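Local coordinates for pyruvate synthase subunit PorC (Thermotoga maritima MSB8, PDB 2RAA), which forms the gamma chain of the enzyme that converts pyruvate and coenzyme A to acetyl-CoA and carbon dioxide, passing electrons to ferredoxin, at residues I22-R27 with A67-G72; E102-D107 with T125-K130; G108-N113 with G129-V134. All coordinates share one frame; numbering follows the deposited sequence.

Contact 1 of 3, residues I22-R27 with A67-G72. With SO4 (sulfate ion), chain C.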
loop_
_atom_site.group_PDB
_atom_site.type_symbol
_atom_site.label_atom_id
_atom_site.label_comp_id
_atom_site.label_asym_id
_atom_site.label_seq_id
_atom_site.Cartn_x
_atom_site.Cartn_y
_atom_site.Cartn_z
ATOM N N ILE A 22 0.554 4.059 -8.673
ATOM C CA ILE A 22 1.099 3.395 -7.515
ATOM C C ILE A 22 1.570 1.981 -7.872
ATOM O O ILE A 22 0.858 1.250 -8.521
ATOM C CB ILE A 22 0.002 3.233 -6.471
ATOM C CG1 ILE A 22 -0.565 4.626 -6.084
ATOM C CG2 ILE A 22 0.560 2.481 -5.259
ATOM C CD1 ILE A 22 -2.004 4.601 -5.643
ATOM N N ARG A 23 2.764 1.592 -7.455
ATOM C CA ARG A 23 3.273 0.260 -7.779
ATOM C C ARG A 23 3.588 -0.440 -6.479
ATOM O O ARG A 23 4.285 0.096 -5.649
ATOM C CB ARG A 23 4.529 0.333 -8.629
ATOM C CG ARG A 23 5.081 -1.044 -9.031
ATOM C CD ARG A 23 6.265 -0.856 -9.971
ATOM N NE ARG A 23 7.424 -0.346 -9.265
ATOM C CZ ARG A 23 8.446 0.277 -9.832
ATOM N NH1 ARG A 23 8.472 0.538 -11.137
ATOM N NH2 ARG A 23 9.439 0.670 -9.065
ATOM N N TRP A 24 3.055 -1.633 -6.318
ATOM C CA TRP A 24 3.168 -2.355 -5.061
ATOM C C TRP A 24 4.129 -3.459 -5.235
ATOM O O TRP A 24 4.118 -4.087 -6.298
ATOM C CB TRP A 24 1.859 -3.069 -4.712
ATOM C CG TRP A 24 0.717 -2.209 -4.535
ATOM C CD1 TRP A 24 0.058 -1.555 -5.507
ATOM C CD2 TRP A 24 0.012 -1.946 -3.306
ATOM N NE1 TRP A 24 -1.008 -0.880 -4.976
ATOM C CE2 TRP A 24 -1.037 -1.068 -3.620
ATOM C CE3 TRP A 24 0.198 -2.333 -1.975
ATOM C CZ2 TRP A 24 -1.915 -0.569 -2.654
ATOM C CZ3 TRP A 24 -0.668 -1.848 -1.004
ATOM C CH2 TRP A 24 -1.708 -0.969 -1.341
ATOM N N HIS A 25 4.873 -3.774 -4.168
ATOM C CA HIS A 25 5.784 -4.917 -4.160
ATOM C C HIS A 25 5.529 -5.725 -2.904
ATOM O O HIS A 25 5.578 -5.211 -1.801
ATOM C CB HIS A 25 7.224 -4.472 -4.199
ATOM C CG HIS A 25 7.565 -3.701 -5.427
ATOM N ND1 HIS A 25 8.190 -4.275 -6.514
ATOM C CD2 HIS A 25 7.338 -2.406 -5.754
ATOM C CE1 HIS A 25 8.349 -3.357 -7.453
ATOM N NE2 HIS A 25 7.835 -2.217 -7.022
ATOM N N GLY A 26 5.230 -6.994 -3.103
ATOM C CA GLY A 26 4.980 -7.915 -2.034
ATOM C C GLY A 26 5.261 -9.289 -2.599
ATOM O O GLY A 26 5.642 -9.416 -3.760
ATOM N N ARG A 27 5.076 -10.296 -1.756
ATOM C CA ARG A 27 5.239 -11.698 -2.121
ATOM C C ARG A 27 3.857 -12.342 -2.140
ATOM O O ARG A 27 2.978 -11.978 -1.322
ATOM C CB ARG A 27 6.083 -12.433 -1.069
ATOM C CG ARG A 27 7.513 -11.926 -0.856
ATOM C CD ARG A 27 8.289 -12.764 0.205
ATOM N NE ARG A 27 9.656 -12.264 0.401
ATOM C CZ ARG A 27 10.668 -12.484 -0.442
ATOM N NH1 ARG A 27 10.512 -13.207 -1.545
ATOM N NH2 ARG A 27 11.857 -11.973 -0.188
ATOM N N ALA A 67 1.754 -5.371 -7.971
ATOM C CA ALA A 67 0.390 -5.004 -8.324
ATOM C C ALA A 67 0.523 -3.521 -8.729
ATOM O O ALA A 67 1.553 -2.932 -8.473
ATOM C CB ALA A 67 -0.560 -5.191 -7.160
ATOM N N PHE A 68 -0.487 -2.926 -9.359
ATOM C CA PHE A 68 -0.408 -1.580 -9.867
ATOM C C PHE A 68 -1.746 -0.922 -9.758
ATOM O O PHE A 68 -2.719 -1.580 -9.923
ATOM C CB PHE A 68 -0.082 -1.645 -11.369
ATOM C CG PHE A 68 1.180 -2.418 -11.680
ATOM C CD1 PHE A 68 1.154 -3.782 -11.883
ATOM C CD2 PHE A 68 2.402 -1.776 -11.771
ATOM C CE1 PHE A 68 2.338 -4.471 -12.144
ATOM C CE2 PHE A 68 3.567 -2.481 -12.041
ATOM C CZ PHE A 68 3.536 -3.800 -12.208
ATOM N N ASN A 69 -1.792 0.377 -9.483
ATOM C CA ASN A 69 -3.018 1.157 -9.578
ATOM C C ASN A 69 -2.724 2.378 -10.413
ATOM O O ASN A 69 -1.640 2.971 -10.280
ATOM C CB ASN A 69 -3.543 1.667 -8.234
ATOM C CG ASN A 69 -4.027 0.561 -7.332
ATOM O OD1 ASN A 69 -3.264 0.091 -6.541
ATOM N ND2 ASN A 69 -5.294 0.160 -7.438
ATOM N N ARG A 70 -3.689 2.714 -11.272
ATOM C CA ARG A 70 -3.755 3.998 -11.937
ATOM C C ARG A 70 -5.104 4.524 -11.566
ATOM O O ARG A 70 -6.099 3.786 -11.624
ATOM C CB ARG A 70 -3.640 3.870 -13.428
ATOM C CG ARG A 70 -2.309 3.254 -13.858
ATOM C CD ARG A 70 -2.063 3.530 -15.333
ATOM N NE ARG A 70 -0.691 3.237 -15.742
ATOM C CZ ARG A 70 -0.286 2.103 -16.319
ATOM N NH1 ARG A 70 -1.132 1.104 -16.584
ATOM N NH2 ARG A 70 0.994 1.954 -16.640
ATOM N N ILE A 71 -5.116 5.747 -11.054
ATOM C CA ILE A 71 -6.353 6.389 -10.610
ATOM C C ILE A 71 -6.361 7.782 -11.267
ATOM O O ILE A 71 -5.434 8.520 -11.082
ATOM C CB ILE A 71 -6.382 6.505 -9.120
ATOM C CG1 ILE A 71 -6.466 5.103 -8.497
ATOM C CG2 ILE A 71 -7.564 7.353 -8.715
ATOM C CD1 ILE A 71 -6.092 5.048 -7.089
ATOM N N GLY A 72 -7.370 8.087 -12.073
ATOM C CA GLY A 72 -7.390 9.329 -12.872
ATOM C C GLY A 72 -7.531 10.471 -11.926
ATOM O O GLY A 72 -8.241 10.360 -10.911
HETATM S S SO4 C . 3.917 4.467 -16.651
HETATM O O1 SO4 C . 4.754 5.225 -17.572
HETATM O O2 SO4 C . 4.481 4.661 -15.304
HETATM O O3 SO4 C . 2.564 5.012 -16.739
HETATM O O4 SO4 C . 3.956 3.052 -17.041
#
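Ile-22, Arg-23 and Trp-24 pair antiparallel with Asn-69, Phe-68 and Ala-67, the short strand axes lying 164° apart in direction and approaching to 4.8 Å. In one hydrogen-bonded pair, Trp-24 N reaches Ala-67 O at 2.9 Å. On the same face of the sheet as Ile-22 and Ala-67, the indole NE1 of Trp-24 gives a hydrogen bond of 2.9 Å to OD1 of Asn-69, meeting it nearly along the C=O axis with ring and amide planes 62° apart. ND2 of Asn-69 binds the backbone oxygen of Ser-36, so the amide is held at both ends and its rotation fixed. CB of Ala-67 packs 4.0 Å from CD1 of Trp-24. On the other face, Arg-23 and Phe-68 lie side by side, CG of Arg-23 being 3.7 Å from CE2 of Phe-68. The arginine then bends at chi3, and its NE donates to NE2 of His-25 at 2.9 Å. Farther along, NH2 of Arg-70 bonds weakly to a sulfate probably taken from the crystallisation liquor. Helix 32-45 covers the Trp-24 face, an arrangement characteristic of a layered alpha/beta fold, here where antiparallel strands extend a parallel sheet.

Contact 2 of 3, residues E102-D107 with T125-K130; sequences EGLSED and TGFNGK
CG is anti to the backbone N in both Leu-104 (chi1 -172°) and Phe-127 (chi1 -173°), and in Leu-104 the methyl CD2 continues anti to CA; the two side chains cross at about a right angle, with CD2 over the aromatic ring. CD2 of Leu-104 lies 3.7 Å from the centroid of the Phe-127 ring and 23° off its normal, a CH-pi contact displaced somewhat toward the rim, where CE1 and CZ are nearest. At the ring edge, the carbonyl O of Ser-105 lies 3.2 Å from CE1 of Phe-127, close to the ring plane, where the slightly positive rim hydrogens would suit it. Gly-129 N stands over the opposite face, so the ring is held between the loop entering strand 109-113 and its own chain on the way into strand 130-134. These are neighbouring parallel strands of the central sheet, joined by helix 118-125 in a beta-alpha-beta unit. An alanine in place of Phe-127 would probably open a gap beneath Leu-104 and leave its CD2 methyl without an aromatic face. Gly-129 has no side chain, and a CB there would collide with CZ of Phe-127. Farther out, Glu-106 bends at chi2 to lie alongside Asn-128, OE1 resting 3.6 Å from CB of Asn-128. Its OE2 comes to 2.9 Å from the carbonyl O of Asn-128, two acceptors whose closeness may raise the affinity of the carboxylate for a proton. Each segment also holds an ST turn: OG of Ser-105 accepts from Asp-107 N, and OG1 of Thr-125 accepts from Phe-127 N at the end of helix 118-125.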
loop_
_atom_site.group_PDB
_atom_site.type_symbol
_atom_site.label_atom_id
_atom_site.label_comp_id
_atom_site.label_asym_id
_atom_site.label_seq_id
_atom_site.Cartn_x
_atom_site.Cartn_y
_atom_site.Cartn_z
ATOM N N GLU A 102 12.985 1.778 -9.226
ATOM C CA GLU A 102 13.108 2.216 -10.607
ATOM C C GLU A 102 11.898 3.009 -11.069
ATOM O O GLU A 102 10.766 2.594 -10.858
ATOM C CB GLU A 102 13.319 1.013 -11.527
ATOM C CG GLU A 102 14.746 0.482 -11.476
ATOM C CD GLU A 102 15.021 -0.605 -12.509
ATOM O OE1 GLU A 102 14.080 -1.367 -12.835
ATOM O OE2 GLU A 102 16.186 -0.701 -12.977
ATOM N N GLY A 103 12.137 4.157 -11.698
ATOM C CA GLY A 103 11.053 5.003 -12.201
ATOM C C GLY A 103 10.430 5.936 -11.173
ATOM O O GLY A 103 9.605 6.796 -11.522
ATOM N N LEU A 104 10.835 5.791 -9.911
ATOM C CA LEU A 104 10.304 6.636 -8.844
ATOM C C LEU A 104 11.010 7.989 -8.843
ATOM O O LEU A 104 12.222 8.099 -8.609
ATOM C CB LEU A 104 10.409 5.949 -7.466
ATOM C CG LEU A 104 9.728 6.627 -6.257
ATOM C CD1 LEU A 104 8.218 6.884 -6.450
ATOM C CD2 LEU A 104 9.964 5.795 -5.018
ATOM N N SER A 105 10.228 9.018 -9.111
ATOM C CA SER A 105 10.729 10.378 -9.090
ATOM C C SER A 105 11.228 10.751 -7.714
ATOM O O SER A 105 11.021 10.026 -6.751
ATOM C CB SER A 105 9.610 11.341 -9.469
ATOM O OG SER A 105 9.946 12.665 -9.130
ATOM N N GLU A 106 11.866 11.910 -7.635
ATOM C CA GLU A 106 12.335 12.437 -6.376
ATOM C C GLU A 106 11.176 13.066 -5.606
ATOM O O GLU A 106 11.146 12.953 -4.373
ATOM C CB GLU A 106 13.489 13.430 -6.587
ATOM C CG GLU A 106 14.783 12.771 -7.128
ATOM C CD GLU A 106 15.551 11.962 -6.073
ATOM O OE1 GLU A 106 16.254 12.590 -5.240
ATOM O OE2 GLU A 106 15.476 10.704 -6.111
ATOM N N ASP A 107 10.210 13.694 -6.296
ATOM C CA ASP A 107 9.015 14.201 -5.570
ATOM C C ASP A 107 7.968 13.096 -5.278
ATOM O O ASP A 107 6.879 13.400 -4.818
ATOM C CB ASP A 107 8.408 15.572 -6.084
ATOM C CG ASP A 107 8.067 15.618 -7.592
ATOM O OD1 ASP A 107 7.669 14.586 -8.171
ATOM O OD2 ASP A 107 8.156 16.730 -8.194
ATOM N N THR A 125 17.839 0.974 -0.744
ATOM C CA THR A 125 17.269 1.368 -2.034
ATOM C C THR A 125 18.068 2.422 -2.795
ATOM O O THR A 125 18.153 2.380 -4.031
ATOM C CB THR A 125 15.854 1.951 -1.847
ATOM O OG1 THR A 125 15.926 3.112 -1.007
ATOM C CG2 THR A 125 14.896 0.902 -1.249
ATOM N N GLY A 126 18.626 3.378 -2.060
ATOM C CA GLY A 126 19.321 4.516 -2.664
ATOM C C GLY A 126 18.327 5.606 -3.054
ATOM O O GLY A 126 18.608 6.465 -3.907
ATOM N N PHE A 127 17.159 5.575 -2.423
ATOM C CA PHE A 127 16.139 6.555 -2.674
ATOM C C PHE A 127 16.267 7.782 -1.759
ATOM O O PHE A 127 16.081 7.713 -0.530
ATOM C CB PHE A 127 14.748 5.928 -2.519
ATOM C CG PHE A 127 13.646 6.850 -2.930
ATOM C CD1 PHE A 127 13.517 7.226 -4.261
ATOM C CD2 PHE A 127 12.768 7.375 -1.996
ATOM C CE1 PHE A 127 12.525 8.106 -4.654
ATOM C CE2 PHE A 127 11.768 8.257 -2.375
ATOM C CZ PHE A 127 11.641 8.625 -3.704
ATOM N N ASN A 128 16.621 8.904 -2.371
ATOM C CA ASN A 128 16.529 10.207 -1.723
ATOM C C ASN A 128 15.144 10.608 -2.171
ATOM O O ASN A 128 14.779 10.329 -3.310
ATOM C CB ASN A 128 17.590 11.140 -2.258
ATOM C CG ASN A 128 18.972 10.523 -2.197
ATOM O OD1 ASN A 128 19.542 10.165 -3.232
ATOM N ND2 ASN A 128 19.501 10.345 -0.980
ATOM N N GLY A 129 14.351 11.217 -1.300
ATOM C CA GLY A 129 12.921 11.448 -1.594
ATOM C C GLY A 129 12.146 11.030 -0.370
ATOM O O GLY A 129 12.698 10.374 0.498
ATOM N N LYS A 130 10.876 11.402 -0.284
ATOM C CA LYS A 130 10.112 11.101 0.915
ATOM C C LYS A 130 10.013 9.590 1.088
ATOM O O LYS A 130 9.646 8.879 0.171
ATOM C CB LYS A 130 8.714 11.749 0.886
ATOM C CG LYS A 130 8.027 11.739 2.259
ATOM C CD LYS A 130 6.525 12.029 2.183
ATOM C CE LYS A 130 6.227 13.509 2.022
ATOM N NZ LYS A 130 4.744 13.718 1.912
#

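Contact 3 of 3, residues G108-N113 with G129-V134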
loop_
_atom_site.group_PDB
_atom_site.type_symbol
_atom_site.label_atom_id
_atom_site.label_comp_id
_atom_site.label_asym_id
_atom_site.label_seq_id
_atom_site.Cartn_x
_atom_site.Cartn_y
_atom_site.Cartn_z
ATOM N N GLY A 108 8.343 11.826 -5.472
ATOM C CA GLY A 108 7.472 10.681 -5.201
ATOM C C GLY A 108 7.688 10.106 -3.810
ATOM O O GLY A 108 8.546 10.597 -3.082
ATOM N N ILE A 109 6.937 9.046 -3.459
ATOM C CA ILE A 109 6.970 8.460 -2.115
ATOM C C ILE A 109 7.326 7.006 -2.136
ATOM O O ILE A 109 6.843 6.252 -2.950
ATOM C CB ILE A 109 5.587 8.573 -1.390
ATOM C CG1 ILE A 109 5.223 10.045 -1.184
ATOM C CG2 ILE A 109 5.587 7.826 -0.051
ATOM C CD1 ILE A 109 3.907 10.287 -0.463
ATOM N N LEU A 110 8.166 6.609 -1.200
ATOM C CA LEU A 110 8.462 5.208 -0.987
ATOM C C LEU A 110 7.831 4.895 0.366
ATOM O O LEU A 110 8.205 5.469 1.383
ATOM C CB LEU A 110 9.955 4.956 -1.005
ATOM C CG LEU A 110 10.479 3.590 -0.639
ATOM C CD1 LEU A 110 9.822 2.473 -1.451
ATOM C CD2 LEU A 110 11.998 3.618 -0.835
ATOM N N LEU A 111 6.835 4.013 0.346
ATOM C CA LEU A 111 6.098 3.630 1.544
ATOM C C LEU A 111 6.471 2.175 1.841
ATOM O O LEU A 111 6.442 1.331 0.925
ATOM C CB LEU A 111 4.584 3.814 1.301
ATOM C CG LEU A 111 3.626 3.230 2.354
ATOM C CD1 LEU A 111 3.815 3.881 3.723
ATOM C CD2 LEU A 111 2.176 3.278 1.860
ATOM N N VAL A 112 6.836 1.885 3.099
ATOM C CA VAL A 112 7.362 0.565 3.486
ATOM C C VAL A 112 6.800 0.060 4.810
ATOM O O VAL A 112 6.592 0.814 5.745
ATOM C CB VAL A 112 8.932 0.560 3.552
ATOM C CG1 VAL A 112 9.491 -0.861 3.641
ATOM C CG2 VAL A 112 9.541 1.244 2.324
ATOM N N ASN A 113 6.557 -1.250 4.852
ATOM C CA ASN A 113 6.093 -1.974 6.036
ATOM C C ASN A 113 7.372 -2.408 6.681
ATOM O O ASN A 113 8.023 -3.349 6.227
ATOM C CB ASN A 113 5.267 -3.218 5.650
ATOM C CG ASN A 113 5.010 -4.157 6.828
ATOM O OD1 ASN A 113 4.888 -3.721 7.960
ATOM N ND2 ASN A 113 4.874 -5.453 6.539
ATOM N N GLY A 129 14.351 11.217 -1.300
ATOM C CA GLY A 129 12.921 11.448 -1.594
ATOM C C GLY A 129 12.146 11.030 -0.370
ATOM O O GLY A 129 12.698 10.374 0.498
ATOM N N LYS A 130 10.876 11.402 -0.284
ATOM C CA LYS A 130 10.112 11.101 0.915
ATOM C C LYS A 130 10.013 9.590 1.088
ATOM O O LYS A 130 9.646 8.879 0.171
ATOM C CB LYS A 130 8.714 11.749 0.886
ATOM C CG LYS A 130 8.027 11.739 2.259
ATOM C CD LYS A 130 6.525 12.029 2.183
ATOM C CE LYS A 130 6.227 13.509 2.022
ATOM N NZ LYS A 130 4.744 13.718 1.912
ATOM N N ILE A 131 10.387 9.114 2.265
ATOM C CA ILE A 131 10.261 7.711 2.642
ATOM C C ILE A 131 9.332 7.652 3.843
ATOM O O ILE A 131 9.584 8.305 4.836
ATOM C CB ILE A 131 11.614 7.082 3.055
ATOM C CG1 ILE A 131 12.551 6.984 1.838
ATOM C CG2 ILE A 131 11.377 5.722 3.731
ATOM C CD1 ILE A 131 14.011 6.634 2.151
ATOM N N CYS A 132 8.250 6.890 3.737
ATOM C CA CYS A 132 7.297 6.735 4.826
ATOM C C CYS A 132 7.355 5.271 5.285
ATOM O O CYS A 132 7.497 4.372 4.456
ATOM C CB CYS A 132 5.906 7.107 4.326
ATOM S SG CYS A 132 5.813 8.675 3.409
ATOM N N VAL A 133 7.280 5.030 6.590
ATOM C CA VAL A 133 7.379 3.673 7.134
ATOM C C VAL A 133 6.306 3.473 8.203
ATOM O O VAL A 133 5.882 4.427 8.874
ATOM C CB VAL A 133 8.774 3.393 7.789
ATOM C CG1 VAL A 133 9.912 3.594 6.806
ATOM C CG2 VAL A 133 8.984 4.239 9.051
ATOM N N VAL A 134 5.850 2.234 8.357
ATOM C CA VAL A 134 4.842 1.940 9.387
ATOM C C VAL A 134 4.924 0.452 9.667
ATOM O O VAL A 134 5.168 -0.325 8.772
ATOM C CB VAL A 134 3.421 2.288 8.938
ATOM C CG1 VAL A 134 3.061 1.550 7.632
ATOM C CG2 VAL A 134 2.367 2.057 10.073
#
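Leu-110 and Val-112 of strand 109-113 hydrogen-bond to strand 130-134 in a buried parallel pairing inside the central sheet, the short axes 4.7 Å apart and 18° from parallel. Lys-130 O accepts from Leu-110 N at 3.0 Å, and Leu-110 O from Cys-132 N at 2.8 Å. The ladder continues from Val-112 N to Cys-132 O at 2.9 Å and from Val-134 N to Val-112 O at 3.1 Å. Helix 118-125 connects the two strands, making a beta-alpha-beta unit of the kind from which Rossmann-like sheets are built. Leu-110 and Ile-131 face that helix, with CD2 of Leu-110 4.3 Å from CG1 of Ile-131. On the other face, under helix 150-161, SG of Cys-132 is anti to the carbonyl carbon (chi1 -48°) and touches CG2 of Ile-109 at 3.6 Å. The same sulfur forms a disulfide with Cys-202, linking this strand covalently to the short edge strand 201-202. CD1 of Leu-111 packs 3.9 Å from CB of Cys-132. Asn-113, at the C-terminal end of its strand, has its amide gripped from outside the pair: ND2 binds Ile-91 O and OG1 of Thr-137, while OD1 accepts from Ala-136 N.

From the N terminus, strand 19-27 leads through helix 32-45 and strand 50-55 to strand 64-72, and contact 1 closes this first loop. The chain then passes through strand 87-90, the middle of the sheet, before contacts 2 and 3 open. These two end on the same run of chain and share Gly-129 and Lys-130. Contact 3 spans strand 109-113 to strand 130-134 and contact 2 the loops preceding them, so that Phe-127 packs on Gly-108 and Leu-110. Contacts 1 and 3 lie in one sheet, centres about 14 Å apart, without touching. Contact 1 reaches contact 2 through Arg-23, whose NH2 probably hydrogen-bonds to the carbonyl O of Glu-102.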